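Formimidoylglutamase (Bacillus subtilis, PDB 3M1R) hydrolyses N-formimidoyl-L-glutamate to L-glutamate and formamide, a manganese-dependent step in the degradation of histidine. Local coordinates at residues D[51-65]-D[122-134]. Residues are numbered along the deposited sequence; the frame is centred on the assembly and turned at random.
Sequences SISHSGASFAPGTIR and VPLILGGDNSISY. With CA (calcium ion), chain B.
Gly128 N donates to Ala57 O (3.0 Å) where helix segment 60-65 passes over the C-terminal end of strand segment 122-127. The segment axes come within 7.5 Å, with 123° between their N-to-C directions. The strand lies inside the parallel sheet of the arginase-type alpha/beta fold; its end runs into the Gly-Gly-Asp-Asn turn that brings Asn130 to a metal site, here occupied by calcium, with Asp153, Asp157 and Asp245. A cis peptide precedes Gly128, whose N reaches Ala57 O from the face of the carbonyl plane opposite to Ala60 N, so one oxygen joins Gly128 to Ala60. Over the strand end, the Pro61 ring lies against the backbone, Pro61 CD 3.3 Å from Gly127 O. Leu126 packs beside it: CB meets Pro61 CB, CG meets Ile64 CG2, and Leu126 CD2 touches the aliphatic Arg65 CG at 3.8 Å, while the guanidinium salt-bridges Asp89 and Asp92. Asp129 CG stands between its backbone N and carbonyl carbon (chi1 68°), which puts the carboxylate among serines. Asp129 OD1 closes an Asx turn, taking Ser131 N from above the carboxylate plane and Ser131 OG, at 2.7 Å, on its syn lone pair. With an alanine here, Ser51 OG and Ser131 would probably lose their shared carboxylate, and the metal-binding turn would be less firmly held. Ser50 OG also bonds Asp129 OD2, which Ser51 OG meets on the anti side at 3.0 Å.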
loop_
_atom_site.group_PDB
_atom_site.type_symbol
_atom_site.label_atom_id
_atom_site.label_comp_id
_atom_site.label_asym_id
_atom_site.label_seq_id
_atom_site.Cartn_x
_atom_site.Cartn_y
_atom_site.Cartn_z
ATOM N N SER D 51 7.289 16.684 -16.906
ATOM C CA SER D 51 6.660 15.427 -17.295
ATOM C C SER D 51 5.227 15.609 -17.793
ATOM O O SER D 51 4.409 16.292 -17.169
ATOM C CB SER D 51 6.690 14.413 -16.139
ATOM O OG SER D 51 8.013 14.029 -15.810
ATOM N N ILE D 52 4.955 15.000 -18.940
ATOM C CA ILE D 52 3.603 14.834 -19.444
ATOM C C ILE D 52 2.767 14.180 -18.338
ATOM O O ILE D 52 1.814 14.774 -17.827
ATOM C CB ILE D 52 3.619 13.968 -20.732
ATOM C CG1 ILE D 52 4.377 14.709 -21.845
ATOM C CG2 ILE D 52 2.207 13.612 -21.158
ATOM C CD1 ILE D 52 4.937 13.826 -22.960
ATOM N N SER D 53 3.160 12.965 -17.955
ATOM C CA SER D 53 2.552 12.252 -16.833
ATOM C C SER D 53 2.716 13.035 -15.539
ATOM O O SER D 53 3.551 13.938 -15.446
ATOM C CB SER D 53 3.225 10.883 -16.639
ATOM O OG SER D 53 3.095 10.047 -17.777
ATOM N N HIS D 54 1.921 12.682 -14.536
ATOM C CA HIS D 54 2.207 13.093 -13.170
ATOM C C HIS D 54 3.443 12.314 -12.674
ATOM O O HIS D 54 3.440 11.074 -12.683
ATOM C CB HIS D 54 1.000 12.796 -12.283
ATOM C CG HIS D 54 1.281 12.935 -10.824
ATOM N ND1 HIS D 54 1.467 14.160 -10.219
ATOM C CD2 HIS D 54 1.440 12.005 -9.855
ATOM C CE1 HIS D 54 1.719 13.978 -8.935
ATOM N NE2 HIS D 54 1.712 12.680 -8.688
ATOM N N SER D 55 4.490 13.029 -12.247
ATOM C CA SER D 55 5.783 12.402 -11.924
ATOM C C SER D 55 6.403 12.805 -10.575
ATOM O O SER D 55 6.460 13.977 -10.237
ATOM C CB SER D 55 6.799 12.676 -13.047
ATOM O OG SER D 55 8.016 11.984 -12.825
ATOM N N GLY D 56 6.887 11.815 -9.826
ATOM C CA GLY D 56 7.674 12.056 -8.629
ATOM C C GLY D 56 9.176 11.895 -8.863
ATOM O O GLY D 56 9.952 11.646 -7.924
ATOM N N ALA D 57 9.601 12.045 -10.113
ATOM C CA ALA D 57 11.029 11.887 -10.443
ATOM C C ALA D 57 11.909 12.910 -9.735
ATOM O O ALA D 57 13.111 12.716 -9.608
ATOM C CB ALA D 57 11.250 11.970 -11.945
ATOM N N SER D 58 11.326 14.010 -9.275
ATOM C CA SER D 58 12.122 14.956 -8.504
ATOM C C SER D 58 12.660 14.311 -7.202
ATOM O O SER D 58 13.570 14.839 -6.589
ATOM C CB SER D 58 11.317 16.232 -8.204
ATOM O OG SER D 58 10.137 15.885 -7.513
ATOM N N PHE D 59 12.104 13.175 -6.781
ATOM C CA PHE D 59 12.575 12.516 -5.553
ATOM C C PHE D 59 13.668 11.472 -5.809
ATOM O O PHE D 59 14.307 10.984 -4.873
ATOM C CB PHE D 59 11.418 11.826 -4.828
ATOM C CG PHE D 59 10.434 12.768 -4.230
ATOM C CD1 PHE D 59 9.220 12.983 -4.837
ATOM C CD2 PHE D 59 10.725 13.444 -3.063
ATOM C CE1 PHE D 59 8.301 13.863 -4.295
ATOM C CE2 PHE D 59 9.813 14.324 -2.507
ATOM C CZ PHE D 59 8.595 14.532 -3.128
ATOM N N ALA D 60 13.854 11.111 -7.074
ATOM C CA ALA D 60 14.792 10.059 -7.455
ATOM C C ALA D 60 16.239 10.339 -7.036
ATOM O O ALA D 60 16.946 9.422 -6.630
ATOM C CB ALA D 60 14.717 9.813 -8.952
ATOM N N PRO D 61 16.707 11.591 -7.169
ATOM C CA PRO D 61 18.119 11.760 -6.787
ATOM C C PRO D 61 18.345 11.388 -5.317
ATOM O O PRO D 61 19.343 10.751 -4.988
ATOM C CB PRO D 61 18.390 13.249 -7.051
ATOM C CG PRO D 61 17.414 13.624 -8.112
ATOM C CD PRO D 61 16.159 12.787 -7.828
ATOM N N GLY D 62 17.400 11.746 -4.450
ATOM C CA GLY D 62 17.477 11.357 -3.055
ATOM C C GLY D 62 17.467 9.837 -2.850
ATOM O O GLY D 62 18.268 9.315 -2.074
ATOM N N THR D 63 16.579 9.125 -3.550
ATOM C CA THR D 63 16.448 7.684 -3.350
ATOM C C THR D 63 17.543 6.903 -4.042
ATOM O O THR D 63 17.985 5.892 -3.520
ATOM C CB THR D 63 15.063 7.128 -3.743
ATOM O OG1 THR D 63 14.829 7.321 -5.152
ATOM C CG2 THR D 63 13.980 7.830 -2.927
ATOM N N ILE D 64 17.984 7.362 -5.209
ATOM C CA ILE D 64 19.130 6.716 -5.846
ATOM C C ILE D 64 20.385 6.913 -4.988
ATOM O O ILE D 64 21.203 6.010 -4.873
ATOM C CB ILE D 64 19.384 7.217 -7.285
ATOM C CG1 ILE D 64 18.172 6.892 -8.186
ATOM C CG2 ILE D 64 20.687 6.586 -7.851
ATOM C CD1 ILE D 64 18.166 7.612 -9.552
ATOM N N ARG D 65 20.541 8.083 -4.380
ATOM C CA ARG D 65 21.730 8.301 -3.520
ATOM C C ARG D 65 21.677 7.346 -2.347
ATOM O O ARG D 65 22.676 6.770 -1.963
ATOM C CB ARG D 65 21.794 9.733 -2.980
ATOM C CG ARG D 65 22.293 10.823 -3.958
ATOM C CD ARG D 65 22.363 12.181 -3.237
ATOM N NE ARG D 65 23.035 13.221 -4.011
ATOM C CZ ARG D 65 22.405 14.136 -4.744
ATOM N NH1 ARG D 65 21.078 14.148 -4.812
ATOM N NH2 ARG D 65 23.106 15.038 -5.414
ATOM N N VAL D 122 33.766 14.116 -14.742
ATOM C CA VAL D 122 32.904 13.245 -15.525
ATOM C C VAL D 122 31.601 13.104 -14.760
ATOM O O VAL D 122 31.547 12.408 -13.756
ATOM C CB VAL D 122 33.526 11.858 -15.701
ATOM C CG1 VAL D 122 32.579 10.949 -16.487
ATOM C CG2 VAL D 122 34.880 11.976 -16.385
ATOM N N PRO D 123 30.550 13.793 -15.219
ATOM C CA PRO D 123 29.273 13.822 -14.502
ATOM C C PRO D 123 28.580 12.462 -14.333
ATOM O O PRO D 123 28.481 11.686 -15.276
ATOM C CB PRO D 123 28.413 14.753 -15.362
ATOM C CG PRO D 123 29.404 15.663 -16.023
ATOM C CD PRO D 123 30.599 14.785 -16.311
ATOM N N LEU D 124 28.124 12.194 -13.112
ATOM C CA LEU D 124 27.180 11.125 -12.839
ATOM C C LEU D 124 25.901 11.844 -12.476
ATOM O O LEU D 124 25.721 12.262 -11.336
ATOM C CB LEU D 124 27.646 10.232 -11.682
ATOM C CG LEU D 124 28.631 9.103 -12.044
ATOM C CD1 LEU D 124 29.765 9.626 -12.891
ATOM C CD2 LEU D 124 29.173 8.410 -10.810
ATOM N N ILE D 125 25.033 12.022 -13.466
ATOM C CA ILE D 125 23.822 12.817 -13.289
ATOM C C ILE D 125 22.620 11.991 -12.844
ATOM O O ILE D 125 22.209 11.028 -13.505
ATOM C CB ILE D 125 23.454 13.584 -14.579
ATOM C CG1 ILE D 125 24.701 14.218 -15.189
ATOM C CG2 ILE D 125 22.379 14.628 -14.289
ATOM C CD1 ILE D 125 24.498 14.784 -16.598
ATOM N N LEU D 126 22.046 12.381 -11.719
ATOM C CA LEU D 126 20.804 11.755 -11.231
ATOM C C LEU D 126 19.573 12.611 -11.556
ATOM O O LEU D 126 19.348 13.653 -10.940
ATOM C CB LEU D 126 20.896 11.513 -9.718
ATOM C CG LEU D 126 21.696 10.307 -9.173
ATOM C CD1 LEU D 126 22.758 9.820 -10.139
ATOM C CD2 LEU D 126 22.298 10.576 -7.785
ATOM N N GLY D 127 18.771 12.169 -12.521
ATOM C CA GLY D 127 17.484 12.804 -12.770
ATOM C C GLY D 127 16.501 12.459 -11.659
ATOM O O GLY D 127 16.802 11.616 -10.809
ATOM N N GLY D 128 15.326 13.085 -11.664
ATOM C CA GLY D 128 14.920 13.984 -12.726
ATOM C C GLY D 128 14.260 13.241 -13.874
ATOM O O GLY D 128 14.495 12.058 -14.072
ATOM N N ASP D 129 13.430 13.937 -14.636
ATOM C CA ASP D 129 12.702 13.292 -15.718
ATOM C C ASP D 129 13.468 13.407 -17.032
ATOM O O ASP D 129 14.553 13.972 -17.069
ATOM C CB ASP D 129 11.284 13.863 -15.838
ATOM C CG ASP D 129 11.271 15.302 -16.300
ATOM O OD1 ASP D 129 12.250 15.735 -16.954
ATOM O OD2 ASP D 129 10.275 16.004 -16.002
ATOM N N ASN D 130 12.897 12.888 -18.112
ATOM C CA ASN D 130 13.642 12.796 -19.356
ATOM C C ASN D 130 13.990 14.152 -19.959
ATOM O O ASN D 130 14.940 14.267 -20.738
ATOM C CB ASN D 130 12.935 11.893 -20.381
ATOM C CG ASN D 130 13.928 11.058 -21.198
ATOM O OD1 ASN D 130 13.593 9.976 -21.685
ATOM N ND2 ASN D 130 15.174 11.560 -21.332
ATOM N N SER D 131 13.238 15.182 -19.586
ATOM C CA SER D 131 13.416 16.492 -20.221
ATOM C C SER D 131 14.793 17.106 -19.951
ATOM O O SER D 131 15.222 17.976 -20.688
ATOM C CB SER D 131 12.334 17.461 -19.755
ATOM O OG SER D 131 12.611 17.916 -18.447
ATOM N N ILE D 132 15.483 16.657 -18.894
ATOM C CA ILE D 132 16.765 17.263 -18.519
ATOM C C ILE D 132 17.859 16.980 -19.536
ATOM O O ILE D 132 18.879 17.661 -19.549
ATOM C CB ILE D 132 17.267 16.818 -17.104
ATOM C CG1 ILE D 132 17.864 15.408 -17.142
ATOM C CG2 ILE D 132 16.135 16.895 -16.077
ATOM C CD1 ILE D 132 18.611 15.011 -15.855
ATOM N N SER D 133 17.649 15.974 -20.382
ATOM C CA SER D 133 18.676 15.549 -21.332
ATOM C C SER D 133 19.021 16.620 -22.352
ATOM O O SER D 133 20.117 16.618 -22.938
ATOM C CB SER D 133 18.270 14.256 -22.041
ATOM O OG SER D 133 18.172 13.194 -21.112
ATOM N N TYR D 134 18.100 17.547 -22.571
ATOM C CA TYR D 134 18.417 18.648 -23.457
ATOM C C TYR D 134 19.507 19.516 -22.847
ATOM O O TYR D 134 20.530 19.767 -23.481
ATOM C CB TYR D 134 17.197 19.504 -23.756
ATOM C CG TYR D 134 17.565 20.804 -24.412
ATOM C CD1 TYR D 134 17.740 20.882 -25.790
ATOM C CD2 TYR D 134 17.740 21.958 -23.658
ATOM C CE1 TYR D 134 18.072 22.075 -26.401
ATOM C CE2 TYR D 134 18.075 23.169 -24.268
ATOM C CZ TYR D 134 18.246 23.211 -25.635
ATOM O OH TYR D 134 18.583 24.395 -26.245
HETATM CA CA CA B . 12.110 8.649 -22.985
#